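Local coordinates for methylornithine synthase PylB (Methanosarcina barkeri, PDB 3T7V), which catalyses the radical-based isomerization of L-lysine to (3R)-3-methyl-D-ornithine, a step in pyrrolysine biosynthesis, using a [4Fe-4S] cluster and S-adenosylmethionine, at residues P142-P147 with A163-L168; N62-F67 with M110-M115; G201-D206 with D230-R235. All coordinates share one frame; numbering follows the deposited sequence.

Interaction 1 of 3, residues P142-P147 with A163-L168; sequences PIMISP and ANFLAL. With MD0 (5-amino-D-isoleucine), chain D.
Met144 and Phe165 pair across two neighbouring parallel strands of the radical SAM barrel, 143-146 and 163-167, which helix 152-160 joins into a beta-alpha-beta crossover. The strands diverge by 38°, and Ile143 O accepts two backbone donors, Asn164 N at 2.8 Å and Phe165 N at 3.0 Å. Beyond this fork the pairing is regular: Ile145 N binds Phe165 O, and Ala167 N binds Ile145 O. Met144 sends CG anti to its backbone N (chi1 167°), and the chain then bends at its last torsion, bringing CE to 3.7 Å from Phe165 CD1 while SD lies 3.8 Å from Ala167 CB. An alanine in place of Met144 removes CG, SD and CE, which would probably open a gap beside Ala167 CB and leave the Phe165 ring freer to shift. On the other face Leu166 CD1 touches both Ile145 CG1, at 4.0 Å, and Pro147 CD, at 3.7 Å. At the C-terminal end Ser146 OG accepts a hydrogen bond of 2.9 Å from NE of the bound 5-amino-D-isoleucine and is itself tied to Asp112 of the next strand. Strand 110-115 flanks strand 143-146, and strand 203-210 continues the sheet beyond 163-167; helix 126-139 covers Ile143 and Ile145 from outside through Val135 and Phe128.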
loop_
_atom_site.group_PDB
_atom_site.type_symbol
_atom_site.label_atom_id
_atom_site.label_comp_id
_atom_site.label_asym_id
_atom_site.label_seq_id
_atom_site.Cartn_x
_atom_site.Cartn_y
_atom_site.Cartn_z
ATOM N N PRO A 142 10.074 4.895 -11.993
ATOM C CA PRO A 142 10.234 4.666 -10.540
ATOM C C PRO A 142 9.791 3.303 -10.101
ATOM O O PRO A 142 8.777 2.772 -10.623
ATOM C CB PRO A 142 9.315 5.737 -9.918
ATOM C CG PRO A 142 9.264 6.813 -11.026
ATOM C CD PRO A 142 9.210 6.021 -12.300
ATOM N N ILE A 143 10.583 2.706 -9.259
ATOM C CA ILE A 143 10.307 1.342 -8.763
ATOM C C ILE A 143 10.096 1.360 -7.276
ATOM O O ILE A 143 10.919 1.908 -6.503
ATOM C CB ILE A 143 11.501 0.378 -9.051
ATOM C CG1 ILE A 143 11.612 0.133 -10.531
ATOM C CG2 ILE A 143 11.319 -0.995 -8.331
ATOM C CD1 ILE A 143 12.803 -0.769 -10.858
ATOM N N MET A 144 8.978 0.782 -6.851
ATOM C CA MET A 144 8.735 0.494 -5.432
ATOM C C MET A 144 9.098 -0.975 -5.258
ATOM O O MET A 144 8.760 -1.801 -6.116
ATOM C CB MET A 144 7.246 0.687 -5.109
ATOM C CG MET A 144 6.867 0.110 -3.738
ATOM S SD MET A 144 5.102 0.580 -3.431
ATOM C CE MET A 144 5.402 2.120 -2.715
ATOM N N ILE A 145 9.834 -1.297 -4.232
ATOM C CA ILE A 145 10.089 -2.716 -3.872
ATOM C C ILE A 145 9.380 -3.028 -2.589
ATOM O O ILE A 145 9.396 -2.223 -1.604
ATOM C CB ILE A 145 11.610 -3.025 -3.833
ATOM C CG1 ILE A 145 12.344 -2.162 -2.805
ATOM C CG2 ILE A 145 12.208 -3.037 -5.231
ATOM C CD1 ILE A 145 13.804 -2.638 -2.548
ATOM N N SER A 146 8.798 -4.244 -2.537
ATOM C CA SER A 146 8.190 -4.761 -1.313
ATOM C C SER A 146 8.765 -6.173 -1.136
ATOM O O SER A 146 8.106 -7.150 -1.498
ATOM C CB SER A 146 6.650 -4.822 -1.475
ATOM O OG SER A 146 6.124 -3.582 -1.871
ATOM N N PRO A 147 9.988 -6.292 -0.633
ATOM C CA PRO A 147 10.688 -7.563 -0.628
ATOM C C PRO A 147 10.644 -8.260 0.716
ATOM O O PRO A 147 11.338 -9.291 0.879
ATOM C CB PRO A 147 12.132 -7.109 -0.920
ATOM C CG PRO A 147 12.246 -5.820 -0.128
ATOM C CD PRO A 147 10.870 -5.139 -0.240
ATOM N N ALA A 163 16.012 1.207 -7.438
ATOM C CA ALA A 163 14.821 1.199 -6.590
ATOM C C ALA A 163 14.609 2.582 -5.929
ATOM O O ALA A 163 15.542 3.191 -5.431
ATOM C CB ALA A 163 14.956 0.097 -5.528
ATOM N N ASN A 164 13.376 3.079 -5.992
ATOM C CA ASN A 164 13.043 4.384 -5.463
ATOM C C ASN A 164 12.243 4.355 -4.153
ATOM O O ASN A 164 12.376 5.323 -3.375
ATOM C CB ASN A 164 12.170 5.140 -6.486
ATOM C CG ASN A 164 12.929 5.429 -7.744
ATOM O OD1 ASN A 164 13.738 6.393 -7.782
ATOM N ND2 ASN A 164 12.779 4.584 -8.686
ATOM N N PHE A 165 11.334 3.416 -3.943
ATOM C CA PHE A 165 10.462 3.347 -2.773
ATOM C C PHE A 165 10.677 1.987 -2.151
ATOM O O PHE A 165 10.836 0.966 -2.842
ATOM C CB PHE A 165 8.985 3.463 -3.284
ATOM C CG PHE A 165 8.261 4.677 -2.875
ATOM C CD1 PHE A 165 7.728 4.729 -1.547
ATOM C CD2 PHE A 165 8.020 5.700 -3.752
ATOM C CE1 PHE A 165 6.985 5.838 -1.151
ATOM C CE2 PHE A 165 7.282 6.835 -3.358
ATOM C CZ PHE A 165 6.758 6.884 -2.071
ATOM N N LEU A 166 10.656 1.981 -0.854
ATOM C CA LEU A 166 10.550 0.720 -0.082
ATOM C C LEU A 166 9.200 0.689 0.607
ATOM O O LEU A 166 8.880 1.606 1.380
ATOM C CB LEU A 166 11.645 0.652 0.984
ATOM C CG LEU A 166 11.494 -0.572 1.943
ATOM C CD1 LEU A 166 11.709 -1.848 1.172
ATOM C CD2 LEU A 166 12.504 -0.390 3.040
ATOM N N ALA A 167 8.416 -0.341 0.330
ATOM C CA ALA A 167 7.126 -0.489 1.050
ATOM C C ALA A 167 7.295 -1.617 2.053
ATOM O O ALA A 167 7.536 -2.764 1.669
ATOM C CB ALA A 167 6.013 -0.813 0.023
ATOM N N LEU A 168 7.205 -1.278 3.312
ATOM C CA LEU A 168 7.442 -2.281 4.381
ATOM C C LEU A 168 6.525 -1.899 5.535
ATOM O O LEU A 168 6.860 -1.025 6.355
ATOM C CB LEU A 168 8.970 -2.204 4.805
ATOM C CG LEU A 168 9.390 -3.387 5.704
ATOM C CD1 LEU A 168 9.454 -4.701 4.908
ATOM C CD2 LEU A 168 10.768 -3.039 6.350
HETATM C C MD0 D . -1.694 -3.063 -3.011
HETATM N N MD0 D . -1.933 -5.402 -3.616
HETATM O O MD0 D . -1.167 -1.969 -3.300
HETATM C CA MD0 D . -0.979 -4.330 -3.354
HETATM C CB MD0 D . -0.015 -4.740 -2.199
HETATM C CD MD0 D . 2.366 -4.142 -1.385
HETATM N NE MD0 D . 3.358 -3.074 -1.378
HETATM C CG MD0 D . 1.103 -3.662 -2.095
HETATM C CG2 MD0 D . -0.709 -4.907 -0.823
HETATM O OXT MD0 D . -2.793 -3.156 -2.450
#

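Interaction 2 of 3, residues N62-F67 with M110-M115; sequences NCFIYF and MVDLTM. With MD0 (5-amino-D-isoleucine), chain D; SAM (S-adenosylmethionine), chain C.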
loop_
_atom_site.group_PDB
_atom_site.type_symbol
_atom_site.label_atom_id
_atom_site.label_comp_id
_atom_site.label_asym_id
_atom_site.label_seq_id
_atom_site.Cartn_x
_atom_site.Cartn_y
_atom_site.Cartn_z
ATOM N N ASN A 62 -0.070 3.144 -9.813
ATOM C CA ASN A 62 1.056 2.212 -9.463
ATOM C C ASN A 62 0.662 0.824 -9.912
ATOM O O ASN A 62 -0.422 0.292 -9.512
ATOM C CB ASN A 62 1.192 2.237 -7.923
ATOM C CG ASN A 62 2.476 1.597 -7.394
ATOM O OD1 ASN A 62 3.403 1.324 -8.109
ATOM N ND2 ASN A 62 2.524 1.470 -6.052
ATOM N N CYS A 63 1.494 0.247 -10.764
ATOM C CA CYS A 63 1.250 -1.172 -11.163
ATOM C C CYS A 63 1.788 -2.120 -10.125
ATOM O O CYS A 63 2.775 -1.843 -9.493
ATOM C CB CYS A 63 1.988 -1.387 -12.430
ATOM S SG CYS A 63 1.704 -2.980 -13.211
ATOM N N PHE A 64 1.125 -3.215 -9.900
ATOM C CA PHE A 64 1.554 -4.181 -8.890
ATOM C C PHE A 64 2.005 -5.452 -9.576
ATOM O O PHE A 64 1.211 -6.128 -10.274
ATOM C CB PHE A 64 0.312 -4.482 -8.023
ATOM C CG PHE A 64 0.619 -5.460 -6.905
ATOM C CD1 PHE A 64 1.567 -5.104 -5.945
ATOM C CD2 PHE A 64 0.002 -6.702 -6.815
ATOM C CE1 PHE A 64 1.914 -5.966 -4.901
ATOM C CE2 PHE A 64 0.343 -7.585 -5.759
ATOM C CZ PHE A 64 1.292 -7.207 -4.834
ATOM N N ILE A 65 3.246 -5.829 -9.355
ATOM C CA ILE A 65 3.852 -7.069 -9.915
ATOM C C ILE A 65 4.308 -7.949 -8.788
ATOM O O ILE A 65 5.401 -7.750 -8.197
ATOM C CB ILE A 65 5.034 -6.759 -10.839
ATOM C CG1 ILE A 65 4.602 -5.781 -11.990
ATOM C CG2 ILE A 65 5.580 -8.080 -11.443
ATOM C CD1 ILE A 65 5.793 -5.428 -12.883
ATOM N N TYR A 66 3.459 -8.929 -8.492
ATOM C CA TYR A 66 3.756 -9.896 -7.407
ATOM C C TYR A 66 4.535 -11.013 -8.088
ATOM O O TYR A 66 3.964 -11.873 -8.762
ATOM C CB TYR A 66 2.408 -10.379 -6.860
ATOM C CG TYR A 66 2.444 -11.040 -5.496
ATOM C CD1 TYR A 66 3.601 -11.318 -4.795
ATOM C CD2 TYR A 66 1.227 -11.408 -4.930
ATOM C CE1 TYR A 66 3.577 -11.861 -3.518
ATOM C CE2 TYR A 66 1.182 -11.981 -3.664
ATOM C CZ TYR A 66 2.363 -12.207 -3.000
ATOM O OH TYR A 66 2.217 -12.807 -1.752
ATOM N N PHE A 67 5.883 -10.922 -8.008
ATOM C CA PHE A 67 6.749 -11.751 -8.870
ATOM C C PHE A 67 7.144 -13.108 -8.265
ATOM O O PHE A 67 7.632 -13.960 -8.955
ATOM C CB PHE A 67 8.027 -10.992 -9.315
ATOM C CG PHE A 67 8.947 -10.575 -8.218
ATOM C CD1 PHE A 67 8.804 -9.334 -7.663
ATOM C CD2 PHE A 67 9.943 -11.418 -7.728
ATOM C CE1 PHE A 67 9.615 -8.924 -6.627
ATOM C CE2 PHE A 67 10.771 -11.063 -6.668
ATOM C CZ PHE A 67 10.613 -9.760 -6.107
ATOM N N MET A 110 4.634 4.429 -11.497
ATOM C CA MET A 110 5.535 3.646 -10.671
ATOM C C MET A 110 5.118 2.203 -10.849
ATOM O O MET A 110 3.933 1.911 -11.208
ATOM C CB MET A 110 5.391 4.071 -9.205
ATOM C CG MET A 110 6.413 3.289 -8.275
ATOM S SD MET A 110 6.759 4.182 -6.732
ATOM C CE MET A 110 5.123 4.191 -6.054
ATOM N N VAL A 111 6.053 1.275 -10.631
ATOM C CA VAL A 111 5.736 -0.174 -10.550
ATOM C C VAL A 111 6.179 -0.686 -9.195
ATOM O O VAL A 111 7.256 -0.292 -8.727
ATOM C CB VAL A 111 6.401 -0.949 -11.694
ATOM C CG1 VAL A 111 5.879 -0.520 -13.025
ATOM C CG2 VAL A 111 7.917 -0.853 -11.673
ATOM N N ASP A 112 5.327 -1.483 -8.565
ATOM C CA ASP A 112 5.650 -2.141 -7.251
ATOM C C ASP A 112 6.034 -3.587 -7.395
ATOM O O ASP A 112 5.157 -4.377 -7.832
ATOM C CB ASP A 112 4.461 -1.926 -6.304
ATOM C CG ASP A 112 4.598 -2.564 -4.969
ATOM O OD1 ASP A 112 5.657 -3.154 -4.604
ATOM O OD2 ASP A 112 3.598 -2.477 -4.169
ATOM N N LEU A 113 7.307 -3.896 -7.237
ATOM C CA LEU A 113 7.806 -5.301 -7.405
ATOM C C LEU A 113 7.721 -5.914 -5.989
ATOM O O LEU A 113 8.425 -5.485 -5.059
ATOM C CB LEU A 113 9.290 -5.289 -7.839
ATOM C CG LEU A 113 9.547 -4.601 -9.166
ATOM C CD1 LEU A 113 11.045 -4.566 -9.382
ATOM C CD2 LEU A 113 8.760 -5.328 -10.240
ATOM N N THR A 114 6.797 -6.857 -5.826
ATOM C CA THR A 114 6.489 -7.431 -4.530
ATOM C C THR A 114 6.741 -8.922 -4.529
ATOM O O THR A 114 6.479 -9.639 -5.518
ATOM C CB THR A 114 4.992 -7.167 -4.218
ATOM O OG1 THR A 114 4.820 -5.762 -3.997
ATOM C CG2 THR A 114 4.526 -7.876 -2.889
ATOM N N MET A 115 7.225 -9.433 -3.384
ATOM C CA MET A 115 7.332 -10.869 -3.190
ATOM C C MET A 115 7.006 -11.183 -1.752
ATOM O O MET A 115 7.107 -10.363 -0.842
ATOM C CB MET A 115 8.732 -11.457 -3.562
ATOM C CG MET A 115 9.862 -10.716 -2.804
ATOM S SD MET A 115 11.398 -11.656 -3.088
ATOM C CE MET A 115 12.557 -10.548 -2.318
HETATM C C MD0 D . -1.694 -3.063 -3.011
HETATM N N MD0 D . -1.933 -5.402 -3.616
HETATM O O MD0 D . -1.167 -1.969 -3.300
HETATM C CA MD0 D . -0.979 -4.330 -3.354
HETATM C CB MD0 D . -0.015 -4.740 -2.199
HETATM C CD MD0 D . 2.366 -4.142 -1.385
HETATM N NE MD0 D . 3.358 -3.074 -1.378
HETATM C CG MD0 D . 1.103 -3.662 -2.095
HETATM C CG2 MD0 D . -0.709 -4.907 -0.823
HETATM O OXT MD0 D . -2.793 -3.156 -2.450
HETATM N N SAM C . 6.091 -10.112 2.110
HETATM C CA SAM C . 6.363 -8.754 2.191
HETATM C C SAM C . 5.878 -8.095 3.419
HETATM O O SAM C . 5.196 -8.738 4.243
HETATM O OXT SAM C . 6.291 -6.903 3.639
HETATM C CB SAM C . 5.560 -8.007 1.385
HETATM C CG SAM C . 4.123 -8.291 1.214
HETATM S SD SAM C . 3.067 -6.818 1.551
HETATM C CE SAM C . 2.355 -6.540 -0.048
HETATM C "C5'" SAM C . 1.698 -7.568 2.405
HETATM C "C4'" SAM C . 1.053 -6.704 3.198
HETATM O "O4'" SAM C . -0.236 -7.011 2.369
HETATM C "C3'" SAM C . 1.029 -6.955 4.503
HETATM O "O3'" SAM C . 1.908 -5.860 4.796
HETATM C "C2'" SAM C . -0.407 -6.429 4.639
HETATM O "O2'" SAM C . -0.485 -5.018 5.027
HETATM C "C1'" SAM C . -1.220 -6.693 3.360
HETATM N N9 SAM C . -2.024 -7.960 3.520
HETATM C C8 SAM C . -1.616 -9.263 3.581
HETATM N N7 SAM C . -2.670 -10.041 3.780
HETATM C C5 SAM C . -3.781 -9.231 3.835
HETATM C C6 SAM C . -5.135 -9.490 4.098
HETATM N N6 SAM C . -5.605 -10.717 4.326
HETATM N N1 SAM C . -6.001 -8.466 4.047
HETATM C C2 SAM C . -5.579 -7.185 3.832
HETATM N N3 SAM C . -4.265 -6.884 3.691
HETATM C C4 SAM C . -3.380 -7.930 3.671
#
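Asn62 to Tyr66 pair in unbroken parallel register with Met110 to Thr114, the strand axes 4.5 Å apart and inclined by 21°, and five backbone hydrogen bonds, from Cys63 N to Met110 O at one end to Phe67 N to Thr114 O at the other, alternate between the strands. Side chains sort by face. Phe64, Asp112 and Thr114 share the face that meets the ligands, whereas Cys63, Val111, Ile65 and Leu113 pack on the reverse, toward helices 93-103 and 126-139. Phe64 carries CG anti to its backbone N (chi1 -179°), which starts the ring toward the ligand side; CA of the bound 5-amino-D-isoleucine then lies 3.6 Å above one ring face, offset toward the rim. Asp112 runs beside this ring; its carboxylate plane is turned 73° from the ring, and OD2 sits at the ring edge, in its plane. From the next position on the same face, Thr114 OG1 comes within 3.1 Å of Phe64 CE1 and makes a weak hydrogen bond to Asp112 OD1 at 2.8 Å. Farther along, Met115 CB lies over the Phe67 face, 4.0 Å from the centroid, and SD approaches obliquely in a Met-aromatic contact. The two oxygens of Asp112 divide the work: OD2 accepts from the ligand NE at 2.9 Å, while OD1 is bonded to Ser146 and more weakly to Thr114, which would probably limit the rotation of the carboxylate. An acidic group here suits a side-chain amine that is likely to be positively charged. Thr114 CG2, 3.8 Å from the S-adenosylmethionine CE, places the same strand beside the cofactor too, as expected where cofactor and amino acid must meet for radical chemistry.

Interaction 3 of 3, residues G201-D206 with D230-R235; sequences GYCVED and DPDMVR. With MD0 (5-amino-D-isoleucine), chain D.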
loop_
_atom_site.group_PDB
_atom_site.type_symbol
_atom_site.label_atom_id
_atom_site.label_comp_id
_atom_site.label_asym_id
_atom_site.label_seq_id
_atom_site.Cartn_x
_atom_site.Cartn_y
_atom_site.Cartn_z
ATOM N N GLY A 201 18.509 6.971 0.583
ATOM C CA GLY A 201 17.791 7.789 -0.388
ATOM C C GLY A 201 16.395 7.333 -0.802
ATOM O O GLY A 201 15.717 8.026 -1.584
ATOM N N TYR A 202 15.994 6.155 -0.318
ATOM C CA TYR A 202 14.620 5.719 -0.641
ATOM C C TYR A 202 13.553 6.625 -0.061
ATOM O O TYR A 202 13.730 7.206 1.018
ATOM C CB TYR A 202 14.362 4.329 0.015
ATOM C CG TYR A 202 15.014 3.142 -0.582
ATOM C CD1 TYR A 202 14.282 2.350 -1.509
ATOM C CD2 TYR A 202 16.288 2.715 -0.187
ATOM C CE1 TYR A 202 14.794 1.184 -1.989
ATOM C CE2 TYR A 202 16.792 1.519 -0.683
ATOM C CZ TYR A 202 16.066 0.788 -1.580
ATOM O OH TYR A 202 16.577 -0.388 -2.013
ATOM N N CYS A 203 12.427 6.683 -0.775
ATOM C CA CYS A 203 11.180 7.085 -0.140
ATOM C C CYS A 203 10.594 5.818 0.536
ATOM O O CYS A 203 10.880 4.713 0.047
ATOM C CB CYS A 203 10.187 7.534 -1.234
ATOM S SG CYS A 203 10.582 9.100 -1.910
ATOM N N VAL A 204 9.808 5.965 1.600
ATOM C CA VAL A 204 9.287 4.787 2.326
ATOM C C VAL A 204 7.795 4.864 2.437
ATOM O O VAL A 204 7.202 5.977 2.560
ATOM C CB VAL A 204 9.992 4.541 3.635
ATOM C CG1 VAL A 204 11.511 4.395 3.416
ATOM C CG2 VAL A 204 9.766 5.636 4.605
ATOM N N GLU A 205 7.143 3.715 2.308
ATOM C CA GLU A 205 5.687 3.605 2.566
ATOM C C GLU A 205 5.522 2.739 3.806
ATOM O O GLU A 205 6.086 1.612 3.888
ATOM C CB GLU A 205 4.996 2.897 1.372
ATOM C CG GLU A 205 3.448 2.864 1.562
ATOM C CD GLU A 205 2.637 2.110 0.487
ATOM O OE1 GLU A 205 3.166 1.275 -0.284
ATOM O OE2 GLU A 205 1.355 2.303 0.500
ATOM N N ASP A 206 4.701 3.251 4.716
ATOM C CA ASP A 206 4.254 2.473 5.887
ATOM C C ASP A 206 2.787 2.262 5.758
ATOM O O ASP A 206 2.097 2.911 4.944
ATOM C CB ASP A 206 4.590 3.258 7.170
ATOM C CG ASP A 206 4.640 2.402 8.459
ATOM O OD1 ASP A 206 4.404 1.149 8.408
ATOM O OD2 ASP A 206 5.023 3.032 9.507
ATOM N N ASP A 230 8.205 9.858 9.643
ATOM C CA ASP A 230 8.152 10.739 8.456
ATOM C C ASP A 230 8.070 9.961 7.108
ATOM O O ASP A 230 8.884 10.118 6.184
ATOM C CB ASP A 230 9.353 11.724 8.450
ATOM C CG ASP A 230 9.133 12.927 7.557
ATOM O OD1 ASP A 230 7.974 13.388 7.453
ATOM O OD2 ASP A 230 10.136 13.435 6.974
ATOM N N PRO A 231 7.116 9.056 6.996
ATOM C CA PRO A 231 7.011 8.280 5.746
ATOM C C PRO A 231 6.535 9.162 4.594
ATOM O O PRO A 231 5.829 10.159 4.765
ATOM C CB PRO A 231 5.962 7.236 6.083
ATOM C CG PRO A 231 5.114 7.922 7.094
ATOM C CD PRO A 231 6.032 8.763 7.924
ATOM N N ASP A 232 6.903 8.756 3.380
ATOM C CA ASP A 232 6.485 9.452 2.145
ATOM C C ASP A 232 5.091 9.071 1.657
ATOM O O ASP A 232 4.423 9.845 0.980
ATOM C CB ASP A 232 7.533 9.201 1.064
ATOM C CG ASP A 232 8.903 9.608 1.546
ATOM O OD1 ASP A 232 9.163 10.826 1.465
ATOM O OD2 ASP A 232 9.692 8.777 2.137
ATOM N N MET A 233 4.634 7.883 2.061
ATOM C CA MET A 233 3.364 7.316 1.665
ATOM C C MET A 233 2.873 6.546 2.885
ATOM O O MET A 233 3.654 5.896 3.595
ATOM C CB MET A 233 3.548 6.376 0.441
ATOM C CG MET A 233 2.251 5.794 -0.062
ATOM S SD MET A 233 2.608 5.012 -1.646
ATOM C CE MET A 233 1.040 4.341 -2.011
ATOM N N VAL A 234 1.569 6.700 3.147
ATOM C CA VAL A 234 0.951 6.004 4.310
ATOM C C VAL A 234 -0.324 5.376 3.806
ATOM O O VAL A 234 -1.102 5.966 3.028
ATOM C CB VAL A 234 0.597 6.970 5.484
ATOM C CG1 VAL A 234 1.927 7.450 6.134
ATOM C CG2 VAL A 234 -0.184 8.162 4.978
ATOM N N ARG A 235 -0.551 4.161 4.267
ATOM C CA ARG A 235 -1.756 3.439 3.851
ATOM C C ARG A 235 -2.493 2.769 4.971
ATOM O O ARG A 235 -1.932 2.473 6.054
ATOM C CB ARG A 235 -1.456 2.469 2.731
ATOM C CG ARG A 235 -0.894 1.223 3.153
ATOM C CD ARG A 235 -1.120 0.052 2.129
ATOM N NE ARG A 235 -0.526 0.385 0.815
ATOM C CZ ARG A 235 -0.889 -0.197 -0.324
ATOM N NH1 ARG A 235 -1.872 -1.123 -0.329
ATOM N NH2 ARG A 235 -0.314 0.185 -1.451
HETATM C C MD0 D . -1.694 -3.063 -3.011
HETATM N N MD0 D . -1.933 -5.402 -3.616
HETATM O O MD0 D . -1.167 -1.969 -3.300
HETATM C CA MD0 D . -0.979 -4.330 -3.354
HETATM C CB MD0 D . -0.015 -4.740 -2.199
HETATM C CD MD0 D . 2.366 -4.142 -1.385
HETATM N NE MD0 D . 3.358 -3.074 -1.378
HETATM C CG MD0 D . 1.103 -3.662 -2.095
HETATM C CG2 MD0 D . -0.709 -4.907 -0.823
HETATM O OXT MD0 D . -2.793 -3.156 -2.450
HETATM O O HOH W 1 1.825 1.338 -2.843
#
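Arg235 presents its guanidinium edge to Glu205, to the ligand carboxylate and to a water: Glu205 OE2, OXT of 5-amino-D-isoleucine and the water oxygen all lie in or near the guanidinium plane. The Glu205 carboxylate is turned 59° from that plane, and Arg235 NE meets OE2 from above the carboxylate. The bond is nonetheless short and straight, 2.7 Å with 172° at the hydrogen, and carries the salt bridge; a second one, from NH2 to the same OE2, is weak at 3.3 Å. Arg235 NH2 and NH1 then grip the ligand carboxylate with two donors, NH2 to O at 3.0 Å and NH1 to OXT at 3.1 Å. The water donates to Glu205 OE1 and accepts weakly from Arg235 NH2, while Tyr169, another ligand-binding residue, bonds to OE1. Glu205 thus sits in the second shell, where it probably positions Arg235, and its negative charge would probably offset the positive charge of the guanidinium. Its CG, anti to the backbone N (chi1 -176°), lies 3.6 Å from Met233 CG, and the extended Met233 chain crosses the glutamate at a slant, with CE 3.2 Å from OE2. Nearer the start of the strands, Asp232 OD2 accepts from Val204 N at 2.9 Å, and Val204 O takes both Asp232 N and Met233 N before regular parallel pairing sets in. Helix 216-228 makes the crossover between strands 203-210 and 233-238. Strand 163-167 borders 203-210 on its other side; beyond 233-238, strand 275-277 contributes Pro275, whose side chain touches Glu205, Met233 and Arg235, with Thr298 of strand 296-300 packing on the last two.

Overall arrangement
The three contacts are successive arcs of one parallel barrel sheet, and all touch the same 5-amino-D-isoleucine. Interactions 1 and 2, centres about 9 Å apart, share the seam between strands 110-115 and 143-146, where Met144 N lies 2.8 Å from Val111 O. Interactions 1 and 3, about 10 Å apart, join through strands 163-167 and 203-210, with Leu166 O 2.9 Å from Glu205 N. Interactions 2 and 3 do not touch; their centres are about 16 Å apart. The ligand spans the interior between them: interactions 1 and 2 hold its side-chain amine, interaction 3 its carboxylate, and interaction 2 also borders S-adenosylmethionine.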